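Local coordinates for tyrosine-protein phosphatase YwqE (PDB 3QY7) that removes phosphate from tyrosine residues of phosphorylated proteins, as a manganese-dependent phosphatase of the PHP type built on a TIM-barrel fold, at residues L149-V154 with P242-R247; G157-I162 with L187-A192. One frame throughout, in Å; residues are numbered along the deposited sequence.

Contact 1 of 2, residues L149-V154 with P242-R247; sequences LLYHLV and PQPVKR
Pro-244 lies over one face of the Tyr-151 ring. Its CG sits 3.8 Å from the centroid of the Tyr-151 ring, 13° off the ring normal. This is a CH-pi contact, made by the proline ring of the C-terminal tail on an aromatic ring of helix 148-155. The two side chains run side by side and point the same way. Pro-244 CD comes closer to the rim, 3.4 Å from Tyr-151 CE2. Further back, Tyr-151 CD2 meets the peptide that joins Gln-243 to Pro-244, 3.3 Å from Gln-243 C. The carbonyl O of Pro-242 stands at the ring edge, near the ring plane, 3.7 Å from Tyr-151 CE2. CG of Tyr-151 is anti to the backbone N (chi1 162°), and the bond from CA to CB already points toward the tail.

One turn later on the helix, Val-154 adds a smaller apolar touch, with CG1 4.0 Å from Pro-242 CB. Pro-242 thus touches both Tyr-151 and Val-154, while Pro-244 meets Tyr-151.

Other parts of the chain hold both partners. Leu-150 and Leu-153 anchor the helix on Ile-134 of strand 131-135. Gln-243 has a backbone hydrogen bond with Ala-185, which ties the tail down after helix 173-184.

No hydrogen bond crosses between 149-154 and 242-247. The tail is extended and has no regular helix or strand of its own. Its hold on helix 148-155 therefore rests on one proline C-H group over an aromatic face and on van der Waals contact, at the surface of the protein.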
loop_
_atom_site.group_PDB
_atom_site.type_symbol
_atom_site.label_atom_id
_atom_site.label_comp_id
_atom_site.label_asym_id
_atom_site.label_seq_id
_atom_site.Cartn_x
_atom_site.Cartn_y
_atom_site.Cartn_z
ATOM N N LEU A 149 9.678 -16.502 3.598
ATOM C CA LEU A 149 8.260 -16.399 3.946
ATOM C C LEU A 149 7.503 -15.577 2.907
ATOM O O LEU A 149 6.386 -15.936 2.514
ATOM C CB LEU A 149 8.069 -15.755 5.315
ATOM C CG LEU A 149 8.581 -16.556 6.513
ATOM C CD1 LEU A 149 8.547 -15.698 7.765
ATOM C CD2 LEU A 149 7.760 -17.839 6.712
ATOM N N LEU A 150 8.105 -14.465 2.488
ATOM C CA LEU A 150 7.471 -13.631 1.464
ATOM C C LEU A 150 7.485 -14.330 0.123
ATOM O O LEU A 150 6.469 -14.347 -0.600
ATOM C CB LEU A 150 8.124 -12.245 1.365
ATOM C CG LEU A 150 7.566 -11.327 0.268
ATOM C CD1 LEU A 150 6.130 -10.951 0.569
ATOM C CD2 LEU A 150 8.437 -10.085 0.188
ATOM N N TYR A 151 8.631 -14.922 -0.210
ATOM C CA TYR A 151 8.741 -15.708 -1.419
ATOM C C TYR A 151 7.576 -16.701 -1.510
ATOM O O TYR A 151 6.919 -16.781 -2.537
ATOM C CB TYR A 151 10.072 -16.456 -1.472
ATOM C CG TYR A 151 10.062 -17.585 -2.457
ATOM C CD1 TYR A 151 9.884 -18.902 -2.026
ATOM C CD2 TYR A 151 10.194 -17.347 -3.823
ATOM C CE1 TYR A 151 9.855 -19.948 -2.922
ATOM C CE2 TYR A 151 10.166 -18.392 -4.736
ATOM C CZ TYR A 151 9.996 -19.694 -4.270
ATOM O OH TYR A 151 9.972 -20.746 -5.149
ATOM N N HIS A 152 7.335 -17.461 -0.447
ATOM C CA HIS A 152 6.309 -18.503 -0.508
ATOM C C HIS A 152 4.910 -17.924 -0.672
ATOM O O HIS A 152 4.133 -18.420 -1.489
ATOM C CB HIS A 152 6.381 -19.440 0.701
ATOM C CG HIS A 152 7.516 -20.414 0.631
ATOM N ND1 HIS A 152 7.646 -21.340 -0.387
ATOM C CD2 HIS A 152 8.588 -20.594 1.440
ATOM C CE1 HIS A 152 8.743 -22.049 -0.195
ATOM N NE2 HIS A 152 9.334 -21.613 0.903
ATOM N N LEU A 153 4.604 -16.866 0.077
ATOM C CA LEU A 153 3.277 -16.231 -0.013
ATOM C C LEU A 153 3.027 -15.678 -1.414
ATOM O O LEU A 153 1.930 -15.815 -1.952
ATOM C CB LEU A 153 3.103 -15.143 1.054
ATOM C CG LEU A 153 3.009 -15.582 2.524
ATOM C CD1 LEU A 153 3.207 -14.415 3.462
ATOM C CD2 LEU A 153 1.687 -16.307 2.804
ATOM N N VAL A 154 4.052 -15.067 -2.007
ATOM C CA VAL A 154 3.966 -14.547 -3.367
ATOM C C VAL A 154 3.893 -15.666 -4.415
ATOM O O VAL A 154 3.090 -15.608 -5.334
ATOM C CB VAL A 154 5.113 -13.545 -3.667
ATOM C CG1 VAL A 154 5.149 -13.184 -5.162
ATOM C CG2 VAL A 154 4.944 -12.293 -2.811
ATOM N N PRO A 242 8.619 -15.250 -9.164
ATOM C CA PRO A 242 9.204 -14.976 -7.859
ATOM C C PRO A 242 10.438 -15.828 -7.614
ATOM O O PRO A 242 10.542 -16.949 -8.137
ATOM C CB PRO A 242 8.095 -15.361 -6.873
ATOM C CG PRO A 242 7.189 -16.254 -7.636
ATOM C CD PRO A 242 7.255 -15.808 -9.055
ATOM N N GLN A 243 11.371 -15.280 -6.842
ATOM C CA GLN A 243 12.635 -15.958 -6.581
ATOM C C GLN A 243 12.909 -15.985 -5.087
ATOM O O GLN A 243 12.532 -15.063 -4.364
ATOM C CB GLN A 243 13.778 -15.274 -7.337
ATOM C CG GLN A 243 13.552 -15.072 -8.842
ATOM C CD GLN A 243 13.488 -16.363 -9.653
ATOM O OE1 GLN A 243 13.902 -17.435 -9.191
ATOM N NE2 GLN A 243 12.972 -16.262 -10.879
ATOM N N PRO A 244 13.509 -17.084 -4.589
ATOM C CA PRO A 244 13.886 -17.058 -3.191
ATOM C C PRO A 244 14.941 -15.993 -2.924
ATOM O O PRO A 244 15.751 -15.662 -3.798
ATOM C CB PRO A 244 14.472 -18.457 -2.967
ATOM C CG PRO A 244 13.700 -19.302 -3.891
ATOM C CD PRO A 244 13.520 -18.456 -5.128
ATOM N N VAL A 245 14.895 -15.468 -1.734
ATOM C CA VAL A 245 15.882 -14.545 -1.268
ATOM C C VAL A 245 16.378 -15.149 0.035
ATOM O O VAL A 245 15.629 -15.686 0.789
ATOM C CB VAL A 245 15.333 -13.127 -1.118
ATOM C CG1 VAL A 245 13.898 -13.036 -1.211
ATOM C CG2 VAL A 245 15.901 -12.326 -0.005
ATOM N N LYS A 246 17.648 -15.043 0.245
ATOM C CA LYS A 246 18.365 -15.685 1.320
ATOM C C LYS A 246 18.676 -14.672 2.356
ATOM O O LYS A 246 18.548 -13.528 2.054
ATOM C CB LYS A 246 19.736 -16.023 0.772
ATOM C CG LYS A 246 20.477 -14.688 0.674
ATOM C CD LYS A 246 21.761 -14.613 -0.116
ATOM C CE LYS A 246 22.647 -13.568 0.529
ATOM N NZ LYS A 246 23.628 -13.042 -0.370
ATOM N N ARG A 247 19.167 -15.143 3.523
ATOM C CA ARG A 247 19.658 -14.298 4.625
ATOM C C ARG A 247 18.542 -13.534 5.328
ATOM O O ARG A 247 18.474 -13.510 6.561
ATOM C CB ARG A 247 20.756 -13.336 4.138
ATOM C CG ARG A 247 21.725 -12.836 5.200
ATOM C CD ARG A 247 22.725 -13.910 5.623
ATOM N NE ARG A 247 23.757 -13.358 6.499
ATOM C CZ ARG A 247 24.935 -12.898 6.078
ATOM N NH1 ARG A 247 25.246 -12.926 4.785
ATOM N NH2 ARG A 247 25.809 -12.412 6.950
#

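Contact 2 of 2, residues G157-I162 with L187-A192; sequences GAASQI and LIHFVA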
loop_
_atom_site.group_PDB
_atom_site.type_symbol
_atom_site.label_atom_id
_atom_site.label_comp_id
_atom_site.label_asym_id
_atom_site.label_seq_id
_atom_site.Cartn_x
_atom_site.Cartn_y
_atom_site.Cartn_z
ATOM N N GLY A 157 0.465 -16.748 -4.632
ATOM C CA GLY A 157 -0.496 -15.855 -5.281
ATOM C C GLY A 157 -0.677 -14.473 -4.677
ATOM O O GLY A 157 -1.380 -13.640 -5.249
ATOM N N ALA A 158 -0.020 -14.218 -3.549
ATOM C CA ALA A 158 -0.093 -12.909 -2.902
ATOM C C ALA A 158 0.714 -11.921 -3.714
ATOM O O ALA A 158 1.677 -12.276 -4.389
ATOM C CB ALA A 158 0.460 -12.983 -1.492
ATOM N N ALA A 159 0.276 -10.667 -3.671
ATOM C CA ALA A 159 1.105 -9.560 -4.157
ATOM C C ALA A 159 1.652 -8.792 -2.967
ATOM O O ALA A 159 1.192 -8.962 -1.839
ATOM C CB ALA A 159 0.250 -8.632 -5.043
ATOM N N SER A 160 2.630 -7.918 -3.209
ATOM C CA SER A 160 3.079 -7.037 -2.126
ATOM C C SER A 160 3.442 -5.631 -2.607
ATOM O O SER A 160 3.725 -5.416 -3.789
ATOM C CB SER A 160 4.227 -7.665 -1.308
ATOM O OG SER A 160 5.489 -7.463 -1.908
ATOM N N GLN A 161 3.441 -4.709 -1.661
ATOM C CA GLN A 161 3.650 -3.288 -1.933
ATOM C C GLN A 161 4.765 -2.765 -1.033
ATOM O O GLN A 161 4.671 -2.819 0.201
ATOM C CB GLN A 161 2.327 -2.534 -1.715
ATOM C CG GLN A 161 2.490 -1.016 -1.522
ATOM C CD GLN A 161 2.561 -0.624 -0.066
ATOM O OE1 GLN A 161 1.766 -1.079 0.752
ATOM N NE2 GLN A 161 3.492 0.284 0.264
ATOM N N ILE A 162 5.813 -2.261 -1.678
ATOM C CA ILE A 162 6.954 -1.670 -1.002
ATOM C C ILE A 162 6.706 -0.183 -0.781
ATOM O O ILE A 162 5.938 0.445 -1.515
ATOM C CB ILE A 162 8.258 -1.917 -1.789
ATOM C CG1 ILE A 162 9.475 -1.771 -0.871
ATOM C CG2 ILE A 162 8.361 -1.045 -3.059
ATOM C CD1 ILE A 162 10.406 -2.924 -1.023
ATOM N N LEU A 187 9.423 -10.021 -5.907
ATOM C CA LEU A 187 8.459 -10.235 -4.834
ATOM C C LEU A 187 7.590 -9.023 -4.540
ATOM O O LEU A 187 6.678 -9.096 -3.718
ATOM C CB LEU A 187 9.178 -10.674 -3.554
ATOM C CG LEU A 187 9.953 -11.989 -3.627
ATOM C CD1 LEU A 187 10.458 -12.290 -2.231
ATOM C CD2 LEU A 187 9.101 -13.152 -4.160
ATOM N N ILE A 188 7.899 -7.918 -5.215
ATOM C CA ILE A 188 7.207 -6.644 -5.045
ATOM C C ILE A 188 6.450 -6.323 -6.334
ATOM O O ILE A 188 6.992 -6.480 -7.425
ATOM C CB ILE A 188 8.239 -5.510 -4.787
ATOM C CG1 ILE A 188 9.078 -5.799 -3.531
ATOM C CG2 ILE A 188 7.577 -4.119 -4.732
ATOM C CD1 ILE A 188 8.316 -6.003 -2.200
ATOM N N HIS A 189 5.214 -5.840 -6.187
ATOM C CA HIS A 189 4.352 -5.562 -7.340
ATOM C C HIS A 189 3.902 -4.115 -7.448
ATOM O O HIS A 189 3.456 -3.709 -8.512
ATOM C CB HIS A 189 3.176 -6.529 -7.340
ATOM C CG HIS A 189 3.625 -7.951 -7.222
ATOM N ND1 HIS A 189 3.797 -8.566 -6.001
ATOM C CD2 HIS A 189 4.039 -8.837 -8.155
ATOM C CE1 HIS A 189 4.258 -9.790 -6.192
ATOM N NE2 HIS A 189 4.418 -9.981 -7.489
ATOM N N PHE A 190 4.041 -3.355 -6.363
ATOM C CA PHE A 190 3.632 -1.945 -6.297
ATOM C C PHE A 190 4.642 -1.155 -5.465
ATOM O O PHE A 190 5.281 -1.710 -4.558
ATOM C CB PHE A 190 2.277 -1.776 -5.581
ATOM C CG PHE A 190 1.175 -2.648 -6.098
ATOM C CD1 PHE A 190 0.420 -2.262 -7.208
ATOM C CD2 PHE A 190 0.846 -3.828 -5.434
ATOM C CE1 PHE A 190 -0.623 -3.057 -7.672
ATOM C CE2 PHE A 190 -0.213 -4.635 -5.892
ATOM C CZ PHE A 190 -0.948 -4.251 -7.001
ATOM N N VAL A 191 4.766 0.139 -5.752
ATOM C CA VAL A 191 5.477 1.057 -4.877
ATOM C C VAL A 191 4.465 2.123 -4.461
ATOM O O VAL A 191 3.702 2.631 -5.304
ATOM C CB VAL A 191 6.676 1.724 -5.594
ATOM C CG1 VAL A 191 7.512 2.503 -4.591
ATOM C CG2 VAL A 191 7.524 0.689 -6.344
ATOM N N ALA A 192 4.407 2.428 -3.172
ATOM C CA ALA A 192 3.438 3.395 -2.685
ATOM C C ALA A 192 3.993 4.176 -1.506
ATOM O O ALA A 192 4.928 3.726 -0.835
ATOM C CB ALA A 192 2.094 2.697 -2.308
#
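The carbonyl O of Ser-160 takes two backbone N-H groups from the neighbouring chain segment. His-189 N gives the stronger bond, at 2.9 Å from Ser-160 O, and Phe-190 N adds a weak one. The two segments carry adjacent parallel strands, 159-163 and 190-192, of the TIM-barrel-like fold. Helices 164-168 and 173-184 lie between them in sequence, as in a beta-alpha-beta crossover. The short strand axes diverge by 34°. Further along, Ile-162 N bonds to Phe-190 O at 3.0 Å, and Ala-192 N returns the bond to Ile-162 O, completing the parallel pairing.

Side chains reinforce the loop before strand 190-192. His-189 ND1 accepts the N-H of Ser-160 at 3.1 Å, with that N close to the imidazole plane. The His-189 chi1 of -52° places CG beside its own backbone N, and ND1 then meets Ser-160 N. Ser-160 OG donates to Leu-187 O at 2.7 Å. Ser-160 is thus tied to the loop through its N, O and OG.

The two sides of the sheet differ. Ile-162 points to the side covered by helices 164-168 and 173-184, and crosses Ile-188 at about a right angle, with the CG2 atoms of Ile-162 and Ile-188 3.6 Å apart. Gln-161 and Phe-190 point to the other side. There the CB atoms of Gln-161 and Phe-190 meet. Gln-161 OE1 is hydrogen-bonded to ND1 of the iron ligand His-5, a second-shell contact. The Gln-161 chain bends at chi2 (-95°), and its NE2 makes a weak hydrogen bond to Ile-162 O, 3.0 Å away.

Contact 2 is nested within the loop of chain closed by contact 1, and their centres lie 12 Å apart. Helix 148-155 is followed by strand 159-163. The turn between them is a Schellman motif with Gly-157 at positive phi, and Leu-153 O probably accepts a hydrogen bond from Ala-158 N at 3.0 Å. The contacts also touch through side chains. Pro-242 CB is 3.6 Å from Leu-187 CD2, and Val-154 CG1 is 3.7 Å from His-189 CE1. Contact 1 is on the outer surface. Contact 2 reaches inward, where the Gln-161 side chain lies about 7 Å from a bound iron and about 11 Å from the magnesium.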